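Local coordinates for tetratricopeptide repeat protein (Parabacteroides merdae ATCC 43184, PDB 4R7S) that is of unknown function but folds into tetratricopeptide repeats, a helical scaffold that in related proteins commonly mediates protein-protein binding, at residues K227-E238 with I247-N256. Sequence-based numbering, arbitrary orientation.
Sequences KERAALDFKKAE and IKELLKLTMN
Phe234 lays one face of its ring against Leu250. Leu250 CB sits almost straight above the ring centre, 3.7 Å from the centroid and 8° off the normal, which makes a CH-pi contact. Leu250 CD1 extends the cover to the CD1-CE1 side of the ring. The opposite face of the ring carries Ala230 O of its own helix, offset toward the rim. At the ring edge, near its plane, Thr254 CG2 lies 3.7 Å from Phe234 CE2.

Leu251 acts as a knob in a hole formed by Ala231, Phe234, Lys235 and Glu238. Its CD2 is 3.8 Å from Phe234 CB and also meets Ala231 CB. Its CD1 approaches the carboxylate end of Glu238. Ile247 continues the apolar packing, with CD1 at 3.9 Å from Ala237 CB. The Glu238 chain, with CG anti to the backbone N (chi1 179°), runs extended across Ile247 CG2. Ala237 and Ile247 also touch Val215 of helix 211-223, so the pair packs on the preceding helix.

Thr254 turns its hydroxyl back to its own segment. OG1 donates to Leu251 O, in the carbonyl plane and on a lone pair, and Thr254 N bonds the same oxygen. In this rotamer CG2 faces Phe234 and Ala230. Where helix 227-238 begins, the aliphatic chain of Lys227 lies against the backbone of Leu253 and Thr254, with Lys227 CD 3.5 Å from Leu253 O.

Segments 227-238 and 247-252 run antiparallel at 167°, their axes 9.7 Å apart. They belong to the last two helices of the chain, consistent with the helical hairpins of a TPR fold. The Thr254 bond and the Lys252-Glu249 salt bridge both lie within 247-256, while Asp233 pairs with Arg217 and Lys221 of helix 211-223. This implies a helix pair held mainly by apolar side-chain packing, with polar and exposed residues at its margins.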
loop_
_atom_site.group_PDB
_atom_site.type_symbol
_atom_site.label_atom_id
_atom_site.label_comp_id
_atom_site.label_asym_id
_atom_site.label_seq_id
_atom_site.Cartn_x
_atom_site.Cartn_y
_atom_site.Cartn_z
ATOM N N LYS A 227 -27.676 14.354 -1.935
ATOM C CA LYS A 227 -27.704 12.892 -2.000
ATOM C C LYS A 227 -27.543 12.325 -3.426
ATOM O O LYS A 227 -26.834 11.326 -3.596
ATOM C CB LYS A 227 -29.011 12.373 -1.382
ATOM C CG LYS A 227 -29.089 12.571 0.131
ATOM C CD LYS A 227 -30.099 11.626 0.767
ATOM C CE LYS A 227 -30.350 11.959 2.215
ATOM N NZ LYS A 227 -31.483 11.171 2.765
ATOM N N GLU A 228 -28.177 12.958 -4.438
ATOM C CA GLU A 228 -28.103 12.493 -5.825
ATOM C C GLU A 228 -26.703 12.722 -6.397
ATOM O O GLU A 228 -26.159 11.825 -7.064
ATOM C CB GLU A 228 -29.171 13.155 -6.703
ATOM C CG GLU A 228 -29.773 12.207 -7.732
ATOM C CD GLU A 228 -30.839 12.771 -8.659
ATOM O OE1 GLU A 228 -31.624 13.647 -8.222
ATOM O OE2 GLU A 228 -30.912 12.301 -9.819
ATOM N N ARG A 229 -26.104 13.889 -6.097
ATOM C CA ARG A 229 -24.735 14.211 -6.523
ATOM C C ARG A 229 -23.717 13.264 -5.817
ATOM O O ARG A 229 -22.836 12.704 -6.479
ATOM C CB ARG A 229 -24.420 15.695 -6.273
ATOM C CG ARG A 229 -24.596 16.548 -7.537
ATOM C CD ARG A 229 -24.879 18.022 -7.287
ATOM N NE ARG A 229 -23.806 18.736 -6.580
ATOM C CZ ARG A 229 -22.759 19.325 -7.163
ATOM N NH1 ARG A 229 -22.598 19.257 -8.480
ATOM N NH2 ARG A 229 -21.855 19.964 -6.429
ATOM N N ALA A 230 -23.925 12.998 -4.511
ATOM C CA ALA A 230 -23.086 12.097 -3.721
ATOM C C ALA A 230 -23.071 10.687 -4.318
ATOM O O ALA A 230 -21.991 10.122 -4.544
ATOM C CB ALA A 230 -23.583 12.053 -2.281
ATOM N N ALA A 231 -24.278 10.136 -4.608
ATOM C CA ALA A 231 -24.428 8.797 -5.193
ATOM C C ALA A 231 -23.628 8.655 -6.496
ATOM O O ALA A 231 -22.933 7.648 -6.675
ATOM C CB ALA A 231 -25.887 8.497 -5.445
ATOM N N LEU A 232 -23.658 9.703 -7.357
ATOM C CA LEU A 232 -22.927 9.711 -8.637
ATOM C C LEU A 232 -21.435 9.495 -8.394
ATOM O O LEU A 232 -20.823 8.668 -9.079
ATOM C CB LEU A 232 -23.181 11.011 -9.432
ATOM C CG LEU A 232 -24.638 11.280 -9.896
ATOM C CD1 LEU A 232 -24.807 12.704 -10.375
ATOM C CD2 LEU A 232 -25.105 10.288 -10.974
ATOM N N ASP A 233 -20.885 10.177 -7.347
ATOM C CA ASP A 233 -19.497 10.055 -6.921
ATOM C C ASP A 233 -19.220 8.673 -6.304
ATOM O O ASP A 233 -18.197 8.059 -6.644
ATOM C CB ASP A 233 -19.136 11.180 -5.934
ATOM C CG ASP A 233 -18.765 12.514 -6.567
ATOM O OD1 ASP A 233 -18.682 12.584 -7.824
ATOM O OD2 ASP A 233 -18.541 13.477 -5.816
ATOM N N PHE A 234 -20.140 8.158 -5.436
ATOM C CA PHE A 234 -19.963 6.823 -4.848
ATOM C C PHE A 234 -19.954 5.754 -5.937
ATOM O O PHE A 234 -19.085 4.873 -5.900
ATOM C CB PHE A 234 -21.034 6.517 -3.793
ATOM C CG PHE A 234 -21.017 7.389 -2.552
ATOM C CD1 PHE A 234 -19.812 7.852 -2.016
ATOM C CD2 PHE A 234 -22.197 7.719 -1.901
ATOM C CE1 PHE A 234 -19.796 8.657 -0.874
ATOM C CE2 PHE A 234 -22.181 8.527 -0.759
ATOM C CZ PHE A 234 -20.979 8.997 -0.255
ATOM N N LYS A 235 -20.856 5.870 -6.952
ATOM C CA LYS A 235 -20.886 4.931 -8.085
ATOM C C LYS A 235 -19.568 4.967 -8.859
ATOM O O LYS A 235 -18.992 3.913 -9.147
ATOM C CB LYS A 235 -22.060 5.228 -9.022
ATOM C CG LYS A 235 -23.327 4.483 -8.638
ATOM C CD LYS A 235 -24.563 5.299 -8.953
ATOM C CE LYS A 235 -25.850 4.538 -8.702
ATOM N NZ LYS A 235 -26.120 3.502 -9.743
ATOM N N LYS A 236 -19.055 6.184 -9.116
ATOM C CA LYS A 236 -17.793 6.386 -9.819
ATOM C C LYS A 236 -16.609 5.718 -9.053
ATOM O O LYS A 236 -15.801 5.019 -9.683
ATOM C CB LYS A 236 -17.543 7.881 -10.071
ATOM C CG LYS A 236 -16.227 8.187 -10.815
ATOM C CD LYS A 236 -16.160 7.659 -12.240
ATOM C CE LYS A 236 -14.748 7.696 -12.776
ATOM N NZ LYS A 236 -14.685 7.170 -14.162
ATOM N N ALA A 237 -16.541 5.900 -7.714
ATOM C CA ALA A 237 -15.515 5.276 -6.864
ATOM C C ALA A 237 -15.636 3.729 -6.894
ATOM O O ALA A 237 -14.614 3.042 -6.895
ATOM C CB ALA A 237 -15.624 5.790 -5.430
ATOM N N GLU A 238 -16.876 3.191 -6.950
ATOM C CA GLU A 238 -17.107 1.741 -7.030
ATOM C C GLU A 238 -16.519 1.199 -8.353
ATOM O O GLU A 238 -15.747 0.222 -8.342
ATOM C CB GLU A 238 -18.607 1.423 -6.909
ATOM C CG GLU A 238 -18.946 -0.056 -7.005
ATOM C CD GLU A 238 -20.385 -0.432 -6.705
ATOM O OE1 GLU A 238 -21.307 0.367 -7.005
ATOM O OE2 GLU A 238 -20.587 -1.559 -6.194
ATOM N N ILE A 247 -18.746 0.878 0.030
ATOM C CA ILE A 247 -19.389 1.662 -1.020
ATOM C C ILE A 247 -20.890 1.348 -1.049
ATOM O O ILE A 247 -21.686 2.258 -1.295
ATOM C CB ILE A 247 -18.698 1.517 -2.408
ATOM C CG1 ILE A 247 -18.837 2.798 -3.249
ATOM C CG2 ILE A 247 -19.180 0.313 -3.181
ATOM C CD1 ILE A 247 -17.872 3.877 -2.914
ATOM N N LYS A 248 -21.272 0.090 -0.700
ATOM C CA LYS A 248 -22.673 -0.360 -0.612
ATOM C C LYS A 248 -23.423 0.430 0.501
ATOM O O LYS A 248 -24.530 0.911 0.260
ATOM C CB LYS A 248 -22.744 -1.892 -0.353
ATOM C CG LYS A 248 -24.145 -2.497 -0.490
ATOM C CD LYS A 248 -24.289 -3.870 0.170
ATOM C CE LYS A 248 -25.381 -3.909 1.217
ATOM N NZ LYS A 248 -26.736 -3.691 0.636
ATOM N N GLU A 249 -22.799 0.563 1.699
ATOM C CA GLU A 249 -23.353 1.274 2.861
ATOM C C GLU A 249 -23.489 2.786 2.619
ATOM O O GLU A 249 -24.453 3.381 3.113
ATOM C CB GLU A 249 -22.505 1.042 4.134
ATOM C CG GLU A 249 -22.351 -0.414 4.567
ATOM C CD GLU A 249 -23.585 -1.240 4.901
ATOM O OE1 GLU A 249 -24.636 -0.671 5.285
ATOM O OE2 GLU A 249 -23.466 -2.485 4.839
ATOM N N LEU A 250 -22.507 3.404 1.902
ATOM C CA LEU A 250 -22.519 4.836 1.583
ATOM C C LEU A 250 -23.666 5.143 0.643
ATOM O O LEU A 250 -24.413 6.089 0.872
ATOM C CB LEU A 250 -21.182 5.278 0.939
ATOM C CG LEU A 250 -19.933 5.254 1.806
ATOM C CD1 LEU A 250 -18.700 5.498 0.965
ATOM C CD2 LEU A 250 -20.034 6.244 2.967
ATOM N N LEU A 251 -23.830 4.299 -0.392
ATOM C CA LEU A 251 -24.914 4.398 -1.363
ATOM C C LEU A 251 -26.280 4.344 -0.696
ATOM O O LEU A 251 -27.139 5.134 -1.089
ATOM C CB LEU A 251 -24.792 3.324 -2.450
ATOM C CG LEU A 251 -23.802 3.714 -3.552
ATOM C CD1 LEU A 251 -23.325 2.503 -4.326
ATOM C CD2 LEU A 251 -24.383 4.806 -4.471
ATOM N N LYS A 252 -26.476 3.474 0.343
ATOM C CA LYS A 252 -27.748 3.398 1.105
ATOM C C LYS A 252 -28.108 4.752 1.761
ATOM O O LYS A 252 -29.296 5.053 1.923
ATOM C CB LYS A 252 -27.693 2.327 2.208
ATOM C CG LYS A 252 -27.713 0.888 1.723
ATOM C CD LYS A 252 -27.124 -0.110 2.754
ATOM C CE LYS A 252 -27.788 -0.086 4.125
ATOM N NZ LYS A 252 -27.345 -1.225 4.986
ATOM N N LEU A 253 -27.088 5.561 2.140
ATOM C CA LEU A 253 -27.321 6.850 2.800
ATOM C C LEU A 253 -27.826 7.931 1.806
ATOM O O LEU A 253 -28.346 8.968 2.242
ATOM C CB LEU A 253 -26.067 7.339 3.566
ATOM C CG LEU A 253 -25.375 6.341 4.525
ATOM C CD1 LEU A 253 -24.259 6.995 5.249
ATOM C CD2 LEU A 253 -26.343 5.710 5.540
ATOM N N THR A 254 -27.731 7.657 0.486
ATOM C CA THR A 254 -28.207 8.555 -0.579
ATOM C C THR A 254 -29.634 8.209 -1.054
ATOM O O THR A 254 -30.202 8.984 -1.825
ATOM C CB THR A 254 -27.263 8.499 -1.800
ATOM O OG1 THR A 254 -27.411 7.241 -2.450
ATOM C CG2 THR A 254 -25.798 8.755 -1.451
HETATM N N MSE A 255 -30.197 7.045 -0.620
HETATM C CA MSE A 255 -31.494 6.506 -1.076
HETATM C C MSE A 255 -32.665 6.797 -0.110
HETATM O O MSE A 255 -33.513 5.917 0.131
HETATM C CB MSE A 255 -31.374 4.995 -1.357
HETATM C CG MSE A 255 -30.250 4.666 -2.358
HETATM SE SE MSE A 255 -30.225 2.848 -3.078
HETATM C CE MSE A 255 -28.516 2.184 -2.437
ATOM N N ASN A 256 -32.755 8.091 0.338
ATOM C CA ASN A 256 -33.756 8.705 1.244
ATOM C C ASN A 256 -35.103 7.964 1.301
ATOM O O ASN A 256 -35.711 7.884 2.367
ATOM C CB ASN A 256 -34.019 10.172 0.853
ATOM C CG ASN A 256 -34.507 10.397 -0.566
ATOM O OD1 ASN A 256 -33.848 10.036 -1.550
ATOM N ND2 ASN A 256 -35.649 11.059 -0.703
#